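Endo-beta-1,4-glucanase (cellulase B) (Bacillus halodurans, PDB 4V2X) probably hydrolyses beta-1,4-linked glucans as a family 5 glycoside hydrolase, its catalytic module being joined to an immunoglobulin-like module and a family 46 carbohydrate-binding module. Local coordinates at residues P198-N203 and H212-D217; L156-M161 and N166-K171; V221-V226 and D260-P265; N254-I259 and V309-P314. All blocks are in the same frame, centred on the assembly; numbering follows the deposited sequence.

How the interactions relate
All four contacts lie on the outer helices and connecting loops of the family 5 barrel, and three of them adjoin the second subunit. Interactions 1 and 2, with centres about 10 Å apart, touch where Phe200 CE1 packs on Met161 CB at 3.8 Å. Interaction 1 also carries Asp216 and Asp217, which bind a calcium ion. Two residues from the other contacts reach Asp216: Lys261 of interaction 3, whose NZ is 3.0 Å from Asp216 OD1, and Thr258 of interaction 4, whose OG1 is 2.8 Å from Asp216 OD2. Interactions 3 and 4 share helix 249-262, centres about 13 Å apart, whereas interactions 2 and 4 do not touch.

Interaction 1 of 4, residues P198-N203 and H212-D217; sequences PKFSQN and HALLDD. With CA (calcium ion), chain B.
Phe200 lays one face of its ring against Leu214 of helix 209-227. Its CG stands anti to the carbonyl carbon (chi1 -61°), which carries the ring from CB toward the helix. Going outward from CB, CG and CD1 meet the methyl Leu214 CD1, with Phe200 CD1 at 3.8 Å from it. CE1 and the tip CZ come under Leu214 CB, and CZ lies 3.8 Å from that atom. On the other flank, CE2 approaches the backbone Leu215 N at 3.9 Å, obliquely to the ring. Leu214 CB thus makes a CH-pi contact, 16° off the ring normal and displaced toward the rim. Cutting Phe200 back to an alanine is likely to leave a gap beneath Leu214, whose side chain would lose the aromatic face it rests on. Beside the ring, Pro198 CG packs on Leu215 CD1 at 3.6 Å, so two consecutive leucines of the helix receive the loop. The next helical residues turn to the metal: Asp216 OD1 binds the calcium ion at 2.3 Å and Asp217 OD1 at 2.4 Å, with two waters; one of these donates to Ala213 O. The same two aspartates of the second subunit also bind the ion, so it sits between the subunits. Pro198 ends an Asn-Glu-Pro sequence, a family 5 signature following the fourth barrel strand, 190-193. Through Phe200 and Pro198 the loop packs on helix 209-227, with Met161 beside Phe200 and Met243, beyond strand 238-241, beside Leu215.

Interaction 2 of 4, residues L156-M161 and N166-K171; sequences LWIYEM and NGVMVK. With GOL (glycerol), chain G.
Trp157 and Lys171 meet through two contrasting torsions: the indole CG is wedged between the backbone N and the carbonyl carbon (chi1 58°), while the lysine runs fully extended from a CG placed anti to its own N (chi1 -170°). The lysine chain therefore lies obliquely across one face of the indole. Its CD sits over the six-membered ring, 3.6 Å from the centroid, in a CH-pi contact, and its NZ lies 3.6 Å from the centroid of the five-membered ring, 9° off the normal, a cation-pi contact. Ile158 CG1 covers the opposite face, so the indole is held flat between a lysine and an isoleucine; a hydrogen bond from NE1 to Asp153 further fixes its rotation. The ammonium is also in a salt bridge with Glu113, and it donates to glycerol O1 at 2.9 Å. Glycerol O2 in turn donates to Glu160 OE1 at 2.7 Å, so this glycerol, probably from the crystallisation liquor, spans the two segments. Deeper in, Val168 plugs the turn of 158-161: its CG2 is 3.5 Å from Met161 N, and its CG1 is 3.9 Å from Met161 CB. Farther along, Met161 CE touches Met169 SD at 3.9 Å, and both methionines pack on helix 209-227. The arrangement belongs to a beta/alpha barrel: a short helix, 153-158, in the connection after the third strand, 145-149, folds back onto the outer helix 165-183 that follows it.

Interaction 3 of 4, residues V221-V226 and D260-P265; sequences VFFEIV and DKLDDP
Phe223 receives Leu262 over one face of its ring and Asp264 at the edge. Leu262 CB stands almost squarely above the ring, 4.1 Å from the centroid and 8° off the normal, as a CH-pi contact. Its methyl CD2 reaches Phe223 CD2 at 3.7 Å, the two side chains sliding past each other in opposite directions. At the rim, Asp264 CB comes to 3.5 Å from Phe223 CE1, and the carboxylate plane is turned 82° from that of the ring. The phenylalanine gets there with CG anti to its backbone N (chi1 173°), pointing out of helix 209-227 toward the end of helix 249-262. These are successive outer helices of the beta/alpha barrel, joined through strand 238-241, whose Leu238 also packs on Phe223. Beyond Leu262, Asp263 is the first residue to leave helical angles, with a positive phi, and the chain swings round to bring Asp264 to the ring. The aspartate is itself held by Asn266 N, which bonds to OD2, and by a salt bridge from OD1 to Arg227. Farther out, Asn166 of the second subunit packs on Phe223, and Asp217 OD2 of that subunit forms a salt bridge with Lys261.

Interaction 4 of 4, residues N254-I259 and V309-P314; sequences NLYQTI and VARGIP
Tyr256 and Arg311 make a partly buried cation-pi contact on the outside of the barrel, between helix 249-262 and the turn leading from helix 291-309 into strand 315-320. Tyr256 CG is anti to the backbone N (chi1 -179°), which carries the ring out toward that turn. NH1 of the arginine lies over the centre of the ring, 3.5 Å from Tyr256 CD1. The guanidinium stands on edge rather than stacking, its plane 75° from that of the ring, with CZ 4.6 Å from the ring centroid. Earlier in the same side chain, Arg311 CD reaches Tyr256 CE1, also at 3.5 Å. Ile313 fills in beside them: its CD1 approaches Tyr256 CE1 obliquely at 3.5 Å and touches Ile259 CG2 at 3.9 Å. With a serine in place of Tyr256, the guanidinium would probably lose its aromatic platform and be set free to turn, while Ile313 would be left with a gap at its flank. Phe308 packs on both Tyr256 and Ile313 from the preceding helix. That helix ends in a Schellman motif, with Gly312 as its C-prime residue and Ile313 N bonded back to Phe308 O, and the connection then enters strand 315-320, as in the alpha-to-beta turns of a beta/alpha barrel.

Interaction 1 of 4, residues P198-N203 and H212-D217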
# COMPACT_ATOMS: atom_id res chain seq x y z
N PRO A 198 16.89 -2.35 0.27
CA PRO A 198 16.08 -2.88 -0.82
C PRO A 198 15.70 -1.85 -1.87
O PRO A 198 15.41 -0.71 -1.55
CB PRO A 198 14.83 -3.40 -0.10
CG PRO A 198 14.79 -2.65 1.18
CD PRO A 198 16.22 -2.48 1.57
N LYS A 199 15.73 -2.27 -3.13
CA LYS A 199 15.21 -1.46 -4.23
C LYS A 199 14.91 -2.39 -5.40
O LYS A 199 15.30 -3.56 -5.37
CB LYS A 199 16.19 -0.36 -4.62
CG LYS A 199 17.53 -0.83 -5.14
CD LYS A 199 18.47 0.34 -5.37
CE LYS A 199 19.68 -0.04 -6.20
NZ LYS A 199 20.40 -1.24 -5.70
N PHE A 200 14.20 -1.88 -6.40
CA PHE A 200 13.71 -2.74 -7.49
C PHE A 200 14.00 -2.16 -8.85
O PHE A 200 13.29 -2.41 -9.83
CB PHE A 200 12.23 -3.03 -7.27
CG PHE A 200 11.98 -3.74 -5.99
CD1 PHE A 200 12.13 -5.12 -5.91
CD2 PHE A 200 11.72 -3.03 -4.83
CE1 PHE A 200 11.97 -5.78 -4.71
CE2 PHE A 200 11.56 -3.69 -3.62
CZ PHE A 200 11.68 -5.07 -3.56
N SER A 201 15.09 -1.40 -8.90
CA SER A 201 15.72 -1.00 -10.13
C SER A 201 17.19 -1.31 -9.94
O SER A 201 17.66 -1.40 -8.80
CB SER A 201 15.52 0.49 -10.37
OG SER A 201 16.40 0.95 -11.37
N GLN A 202 17.93 -1.46 -11.04
CA GLN A 202 19.38 -1.59 -10.94
C GLN A 202 20.00 -0.27 -10.44
O GLN A 202 21.12 -0.27 -9.95
CB GLN A 202 20.00 -2.02 -12.27
CG GLN A 202 20.17 -0.91 -13.30
CD GLN A 202 21.21 -1.24 -14.37
OE1 GLN A 202 21.44 -2.40 -14.70
NE2 GLN A 202 21.84 -0.20 -14.91
N ASN A 203 19.26 0.83 -10.58
CA ASN A 203 19.73 2.16 -10.17
C ASN A 203 19.11 2.66 -8.88
O ASN A 203 17.98 2.29 -8.54
CB ASN A 203 19.44 3.16 -11.28
CG ASN A 203 20.14 2.82 -12.58
OD1 ASN A 203 21.28 2.34 -12.57
ND2 ASN A 203 19.48 3.06 -13.70
N HIS A 212 6.93 -0.21 -3.67
CA HIS A 212 6.57 -0.21 -2.25
C HIS A 212 5.84 -1.50 -1.89
O HIS A 212 6.10 -2.09 -0.84
CB HIS A 212 5.69 0.99 -1.90
CG HIS A 212 6.30 2.29 -2.29
ND1 HIS A 212 7.49 2.75 -1.75
CD2 HIS A 212 5.91 3.22 -3.19
CE1 HIS A 212 7.79 3.92 -2.30
NE2 HIS A 212 6.86 4.22 -3.17
N ALA A 213 4.95 -1.93 -2.77
CA ALA A 213 4.19 -3.15 -2.54
C ALA A 213 5.08 -4.38 -2.49
O ALA A 213 4.84 -5.30 -1.70
CB ALA A 213 3.11 -3.31 -3.60
N LEU A 214 6.10 -4.40 -3.34
CA LEU A 214 7.05 -5.51 -3.36
C LEU A 214 7.83 -5.59 -2.04
O LEU A 214 8.01 -6.66 -1.48
CB LEU A 214 8.02 -5.38 -4.54
CG LEU A 214 7.39 -5.34 -5.94
CD1 LEU A 214 8.44 -5.02 -6.98
CD2 LEU A 214 6.71 -6.66 -6.27
N LEU A 215 8.30 -4.44 -1.55
CA LEU A 215 9.05 -4.44 -0.29
C LEU A 215 8.17 -4.86 0.89
O LEU A 215 8.60 -5.62 1.76
CB LEU A 215 9.70 -3.07 -0.03
CG LEU A 215 10.46 -2.95 1.30
CD1 LEU A 215 11.52 -4.03 1.47
CD2 LEU A 215 11.09 -1.58 1.40
N ASP A 216 6.92 -4.41 0.91
CA ASP A 216 6.01 -4.87 1.95
C ASP A 216 5.91 -6.40 1.93
O ASP A 216 5.94 -7.03 2.98
CB ASP A 216 4.61 -4.27 1.80
CG ASP A 216 3.60 -4.94 2.70
OD1 ASP A 216 3.02 -5.98 2.28
OD2 ASP A 216 3.41 -4.47 3.85
N ASP A 217 5.78 -6.98 0.74
CA ASP A 217 5.70 -8.44 0.62
C ASP A 217 6.95 -9.15 1.12
O ASP A 217 6.85 -10.17 1.80
CB ASP A 217 5.41 -8.84 -0.83
CG ASP A 217 4.00 -8.49 -1.27
OD1 ASP A 217 3.18 -8.03 -0.44
OD2 ASP A 217 3.70 -8.68 -2.46
CA CA B . 1.49 -6.97 0.82
O HOH W 1 2.18 -5.24 -0.71
O HOH W 2 0.08 -5.38 1.95

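Interaction 2 of 4, residues L156-M161 and N166-K171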
# COMPACT_ATOMS: atom_id res chain seq x y z
N LEU A 156 22.01 -8.07 -6.39
CA LEU A 156 22.41 -9.21 -7.20
C LEU A 156 21.20 -9.94 -7.79
O LEU A 156 21.28 -10.45 -8.90
CB LEU A 156 23.28 -10.17 -6.40
CG LEU A 156 24.68 -9.64 -6.06
CD1 LEU A 156 25.32 -10.45 -4.95
CD2 LEU A 156 25.57 -9.61 -7.30
N TRP A 157 20.09 -10.01 -7.06
CA TRP A 157 18.90 -10.72 -7.57
C TRP A 157 17.54 -10.29 -6.99
O TRP A 157 16.53 -10.39 -7.68
CB TRP A 157 19.06 -12.24 -7.42
CG TRP A 157 19.30 -12.69 -6.01
CD1 TRP A 157 20.50 -12.78 -5.37
CD2 TRP A 157 18.31 -13.08 -5.05
NE1 TRP A 157 20.33 -13.22 -4.09
CE2 TRP A 157 18.99 -13.40 -3.86
CE3 TRP A 157 16.91 -13.21 -5.08
CZ2 TRP A 157 18.33 -13.83 -2.71
CZ3 TRP A 157 16.25 -13.63 -3.94
CH2 TRP A 157 16.96 -13.94 -2.77
N ILE A 158 17.49 -9.81 -5.74
CA ILE A 158 16.19 -9.53 -5.13
C ILE A 158 15.43 -8.45 -5.93
O ILE A 158 14.21 -8.52 -6.11
CB ILE A 158 16.32 -9.15 -3.64
CG1 ILE A 158 16.77 -10.36 -2.82
CG2 ILE A 158 14.99 -8.61 -3.11
CD1 ILE A 158 17.17 -10.05 -1.39
N TYR A 159 16.18 -7.47 -6.43
CA TYR A 159 15.63 -6.36 -7.22
C TYR A 159 14.84 -6.81 -8.46
O TYR A 159 14.08 -6.02 -9.02
CB TYR A 159 16.76 -5.43 -7.67
CG TYR A 159 17.50 -5.98 -8.86
CD1 TYR A 159 18.42 -7.01 -8.70
CD2 TYR A 159 17.24 -5.52 -10.15
CE1 TYR A 159 19.08 -7.55 -9.78
CE2 TYR A 159 17.89 -6.06 -11.24
CZ TYR A 159 18.81 -7.08 -11.04
OH TYR A 159 19.48 -7.64 -12.10
N GLU A 160 15.07 -8.05 -8.91
CA GLU A 160 14.37 -8.62 -10.07
C GLU A 160 12.89 -8.84 -9.82
O GLU A 160 12.15 -9.11 -10.76
CB GLU A 160 14.96 -9.99 -10.45
CG GLU A 160 16.39 -9.99 -10.97
CD GLU A 160 16.90 -11.40 -11.24
OE1 GLU A 160 16.09 -12.30 -11.54
OE2 GLU A 160 18.12 -11.61 -11.15
N MET A 161 12.48 -8.77 -8.56
CA MET A 161 11.13 -9.18 -8.14
C MET A 161 10.01 -8.54 -8.96
O MET A 161 8.95 -9.17 -9.14
CB MET A 161 10.94 -8.86 -6.66
CG MET A 161 9.72 -9.51 -6.03
SD MET A 161 9.66 -9.02 -4.30
CE MET A 161 8.06 -9.64 -3.81
N ASN A 166 7.41 -14.60 -8.45
CA ASN A 166 7.51 -15.91 -7.80
C ASN A 166 8.94 -16.45 -7.78
O ASN A 166 9.34 -17.10 -6.83
CB ASN A 166 6.53 -16.92 -8.44
CG ASN A 166 5.07 -16.65 -8.08
OD1 ASN A 166 4.18 -16.73 -8.93
ND2 ASN A 166 4.80 -16.35 -6.81
N GLY A 167 9.73 -16.15 -8.81
CA GLY A 167 11.13 -16.58 -8.85
C GLY A 167 11.95 -16.01 -7.70
O GLY A 167 12.70 -16.73 -7.03
N VAL A 168 11.82 -14.70 -7.48
CA VAL A 168 12.51 -14.07 -6.36
C VAL A 168 11.94 -14.58 -5.04
O VAL A 168 12.70 -14.90 -4.12
CB VAL A 168 12.43 -12.53 -6.43
CG1 VAL A 168 12.84 -11.89 -5.12
CG2 VAL A 168 13.30 -12.02 -7.57
N MET A 169 10.62 -14.66 -4.95
CA MET A 169 9.98 -15.09 -3.70
C MET A 169 10.40 -16.50 -3.28
O MET A 169 10.66 -16.74 -2.10
CB MET A 169 8.45 -14.99 -3.81
CG MET A 169 7.88 -13.60 -3.49
SD MET A 169 8.21 -12.96 -1.83
CE MET A 169 8.21 -14.47 -0.88
N VAL A 170 10.48 -17.42 -4.24
CA VAL A 170 10.92 -18.79 -3.96
C VAL A 170 12.33 -18.82 -3.37
O VAL A 170 12.58 -19.49 -2.37
CB VAL A 170 10.87 -19.67 -5.24
CG1 VAL A 170 11.65 -20.97 -5.04
CG2 VAL A 170 9.43 -19.98 -5.61
N LYS A 171 13.25 -18.08 -3.98
CA LYS A 171 14.64 -18.01 -3.52
C LYS A 171 14.77 -17.34 -2.15
O LYS A 171 15.46 -17.85 -1.26
CB LYS A 171 15.47 -17.26 -4.56
CG LYS A 171 16.97 -17.33 -4.34
CD LYS A 171 17.70 -16.78 -5.55
CE LYS A 171 19.19 -16.67 -5.31
NZ LYS A 171 19.90 -16.26 -6.54
C1 GOL G . 16.75 -14.95 -8.81
O1 GOL G . 18.15 -15.13 -8.62
C2 GOL G . 16.31 -15.81 -9.99
O2 GOL G . 16.27 -14.98 -11.16
C3 GOL G . 14.95 -16.43 -9.70
O3 GOL G . 14.33 -16.86 -10.91

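Interaction 3 of 4, residues V221-V226 and D260-P265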
# COMPACT_ATOMS: atom_id res chain seq x y z
N VAL A 221 6.67 -11.72 4.25
CA VAL A 221 6.97 -13.13 4.14
C VAL A 221 8.13 -13.52 5.07
O VAL A 221 8.14 -14.61 5.64
CB VAL A 221 7.24 -13.56 2.68
CG1 VAL A 221 8.49 -12.91 2.12
CG2 VAL A 221 7.31 -15.09 2.59
N PHE A 222 9.10 -12.63 5.22
CA PHE A 222 10.20 -12.82 6.16
C PHE A 222 9.65 -12.97 7.58
O PHE A 222 9.98 -13.91 8.29
CB PHE A 222 11.17 -11.63 6.00
CG PHE A 222 12.06 -11.37 7.18
CD1 PHE A 222 13.21 -12.12 7.37
CD2 PHE A 222 11.79 -10.32 8.04
CE1 PHE A 222 14.06 -11.85 8.44
CE2 PHE A 222 12.63 -10.05 9.11
CZ PHE A 222 13.77 -10.81 9.30
N PHE A 223 8.76 -12.05 7.96
CA PHE A 223 8.11 -12.11 9.27
C PHE A 223 7.39 -13.45 9.47
O PHE A 223 7.60 -14.13 10.48
CB PHE A 223 7.13 -10.94 9.40
CG PHE A 223 6.27 -10.99 10.63
CD1 PHE A 223 6.69 -10.39 11.81
CD2 PHE A 223 5.03 -11.62 10.60
CE1 PHE A 223 5.90 -10.42 12.93
CE2 PHE A 223 4.23 -11.65 11.73
CZ PHE A 223 4.66 -11.05 12.89
N GLU A 224 6.57 -13.83 8.49
CA GLU A 224 5.78 -15.07 8.57
C GLU A 224 6.67 -16.30 8.74
O GLU A 224 6.41 -17.15 9.59
CB GLU A 224 4.91 -15.23 7.31
CG GLU A 224 3.68 -14.35 7.28
CD GLU A 224 2.88 -14.51 6.00
OE1 GLU A 224 3.36 -14.08 4.93
OE2 GLU A 224 1.77 -15.08 6.05
N ILE A 225 7.71 -16.38 7.92
CA ILE A 225 8.66 -17.49 7.97
C ILE A 225 9.34 -17.58 9.33
O ILE A 225 9.31 -18.62 9.98
CB ILE A 225 9.73 -17.38 6.87
CG1 ILE A 225 9.11 -17.65 5.50
CG2 ILE A 225 10.88 -18.35 7.12
CD1 ILE A 225 9.96 -17.21 4.34
N VAL A 226 9.95 -16.48 9.76
CA VAL A 226 10.69 -16.51 11.02
C VAL A 226 9.74 -16.85 12.17
O VAL A 226 10.03 -17.74 12.96
CB VAL A 226 11.45 -15.19 11.29
CG1 VAL A 226 12.12 -15.22 12.66
CG2 VAL A 226 12.50 -14.95 10.22
N ASP A 260 2.95 -1.80 11.41
CA ASP A 260 1.64 -1.71 12.08
C ASP A 260 0.77 -2.93 11.76
O ASP A 260 0.15 -3.52 12.64
CB ASP A 260 0.93 -0.42 11.63
CG ASP A 260 -0.33 -0.11 12.43
OD1 ASP A 260 -0.35 -0.39 13.63
OD2 ASP A 260 -1.28 0.43 11.84
N LYS A 261 0.77 -3.31 10.48
CA LYS A 261 0.02 -4.46 9.98
C LYS A 261 0.40 -5.77 10.66
O LYS A 261 -0.47 -6.60 10.97
CB LYS A 261 0.29 -4.58 8.47
CG LYS A 261 -0.38 -5.77 7.80
CD LYS A 261 0.13 -5.95 6.38
CE LYS A 261 1.53 -6.55 6.34
NZ LYS A 261 1.92 -6.86 4.94
N LEU A 262 1.69 -5.96 10.89
CA LEU A 262 2.19 -7.24 11.38
C LEU A 262 1.82 -7.50 12.84
O LEU A 262 1.89 -8.64 13.29
CB LEU A 262 3.70 -7.34 11.17
CG LEU A 262 4.09 -7.37 9.69
CD1 LEU A 262 5.59 -7.24 9.52
CD2 LEU A 262 3.58 -8.62 8.98
N ASP A 263 1.45 -6.44 13.57
CA ASP A 263 0.81 -6.58 14.88
C ASP A 263 1.68 -7.42 15.82
O ASP A 263 1.21 -8.38 16.43
CB ASP A 263 -0.58 -7.19 14.69
CG ASP A 263 -1.45 -7.08 15.93
OD1 ASP A 263 -1.30 -6.13 16.71
OD2 ASP A 263 -2.30 -7.97 16.11
N ASP A 264 2.95 -7.03 15.92
CA ASP A 264 3.96 -7.78 16.65
C ASP A 264 4.76 -6.79 17.49
O ASP A 264 5.09 -5.72 17.01
CB ASP A 264 4.90 -8.48 15.67
CG ASP A 264 5.93 -9.34 16.37
OD1 ASP A 264 5.65 -10.54 16.60
OD2 ASP A 264 7.05 -8.85 16.65
N PRO A 265 5.07 -7.16 18.75
CA PRO A 265 5.74 -6.22 19.66
C PRO A 265 7.27 -6.14 19.53
O PRO A 265 7.88 -5.31 20.20
CB PRO A 265 5.36 -6.77 21.04
CG PRO A 265 5.25 -8.25 20.83
CD PRO A 265 4.72 -8.42 19.43

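Interaction 4 of 4, residues N254-I259 and V309-P314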
# COMPACT_ATOMS: atom_id res chain seq x y z
N ASN A 254 5.52 4.10 4.61
CA ASN A 254 5.31 2.76 4.09
C ASN A 254 5.84 1.68 5.02
O ASN A 254 5.21 0.64 5.18
CB ASN A 254 5.89 2.61 2.69
CG ASN A 254 5.14 3.45 1.66
OD1 ASN A 254 4.00 3.85 1.88
ND2 ASN A 254 5.78 3.72 0.55
N LEU A 255 7.00 1.91 5.64
CA LEU A 255 7.54 0.95 6.60
C LEU A 255 6.65 0.89 7.85
O LEU A 255 6.43 -0.18 8.42
CB LEU A 255 8.97 1.29 7.00
CG LEU A 255 9.57 0.41 8.11
CD1 LEU A 255 9.58 -1.06 7.72
CD2 LEU A 255 10.97 0.89 8.47
N TYR A 256 6.18 2.05 8.29
CA TYR A 256 5.27 2.09 9.43
C TYR A 256 4.02 1.26 9.15
O TYR A 256 3.59 0.47 10.00
CB TYR A 256 4.87 3.53 9.77
CG TYR A 256 3.95 3.56 10.96
CD1 TYR A 256 4.46 3.60 12.26
CD2 TYR A 256 2.57 3.50 10.79
CE1 TYR A 256 3.61 3.61 13.35
CE2 TYR A 256 1.72 3.50 11.89
CZ TYR A 256 2.25 3.56 13.16
OH TYR A 256 1.41 3.57 14.26
N GLN A 257 3.44 1.45 7.97
CA GLN A 257 2.27 0.67 7.56
C GLN A 257 2.52 -0.82 7.66
O GLN A 257 1.68 -1.57 8.17
CB GLN A 257 1.86 1.02 6.13
CG GLN A 257 1.24 2.40 5.96
CD GLN A 257 1.09 2.78 4.50
OE1 GLN A 257 0.96 1.91 3.63
NE2 GLN A 257 1.12 4.08 4.22
N THR A 258 3.69 -1.27 7.19
CA THR A 258 4.03 -2.68 7.24
C THR A 258 4.19 -3.18 8.68
O THR A 258 3.68 -4.24 9.05
CB THR A 258 5.31 -2.96 6.43
OG1 THR A 258 5.08 -2.62 5.06
CG2 THR A 258 5.74 -4.41 6.54
N ILE A 259 4.90 -2.41 9.50
CA ILE A 259 5.12 -2.78 10.89
C ILE A 259 3.79 -2.81 11.65
O ILE A 259 3.55 -3.72 12.42
CB ILE A 259 6.14 -1.83 11.58
CG1 ILE A 259 7.54 -2.10 11.03
CG2 ILE A 259 6.12 -2.01 13.09
CD1 ILE A 259 8.59 -1.09 11.46
N VAL A 309 10.11 6.26 16.61
CA VAL A 309 10.55 6.22 18.01
C VAL A 309 9.48 6.73 18.97
O VAL A 309 9.20 6.10 19.98
CB VAL A 309 11.85 7.02 18.25
CG1 VAL A 309 12.29 6.90 19.71
CG2 VAL A 309 12.96 6.55 17.32
N ALA A 310 8.89 7.88 18.64
CA ALA A 310 7.87 8.49 19.51
C ALA A 310 6.60 7.64 19.60
O ALA A 310 5.81 7.81 20.54
CB ALA A 310 7.54 9.89 19.02
N ARG A 311 6.39 6.75 18.64
CA ARG A 311 5.22 5.85 18.64
C ARG A 311 5.56 4.46 19.20
O ARG A 311 4.75 3.53 19.09
CB ARG A 311 4.67 5.67 17.23
CG ARG A 311 4.15 6.94 16.58
CD ARG A 311 3.68 6.64 15.16
NE ARG A 311 3.32 7.85 14.44
CZ ARG A 311 3.29 7.99 13.12
NH1 ARG A 311 3.63 6.99 12.31
NH2 ARG A 311 2.94 9.17 12.59
N GLY A 312 6.75 4.31 19.77
CA GLY A 312 7.14 3.07 20.42
C GLY A 312 7.83 2.05 19.54
O GLY A 312 8.08 0.93 19.98
N ILE A 313 8.14 2.41 18.30
CA ILE A 313 8.89 1.52 17.43
C ILE A 313 10.34 1.98 17.44
O ILE A 313 10.64 3.07 16.96
CB ILE A 313 8.36 1.54 15.98
CG1 ILE A 313 6.87 1.15 15.94
CG2 ILE A 313 9.19 0.62 15.11
CD1 ILE A 313 6.17 1.56 14.67
N PRO A 314 11.25 1.16 18.00
CA PRO A 314 12.65 1.58 18.05
C PRO A 314 13.31 1.56 16.68
O PRO A 314 12.85 0.86 15.77
CB PRO A 314 13.30 0.56 18.98
CG PRO A 314 12.45 -0.66 18.86
CD PRO A 314 11.06 -0.20 18.54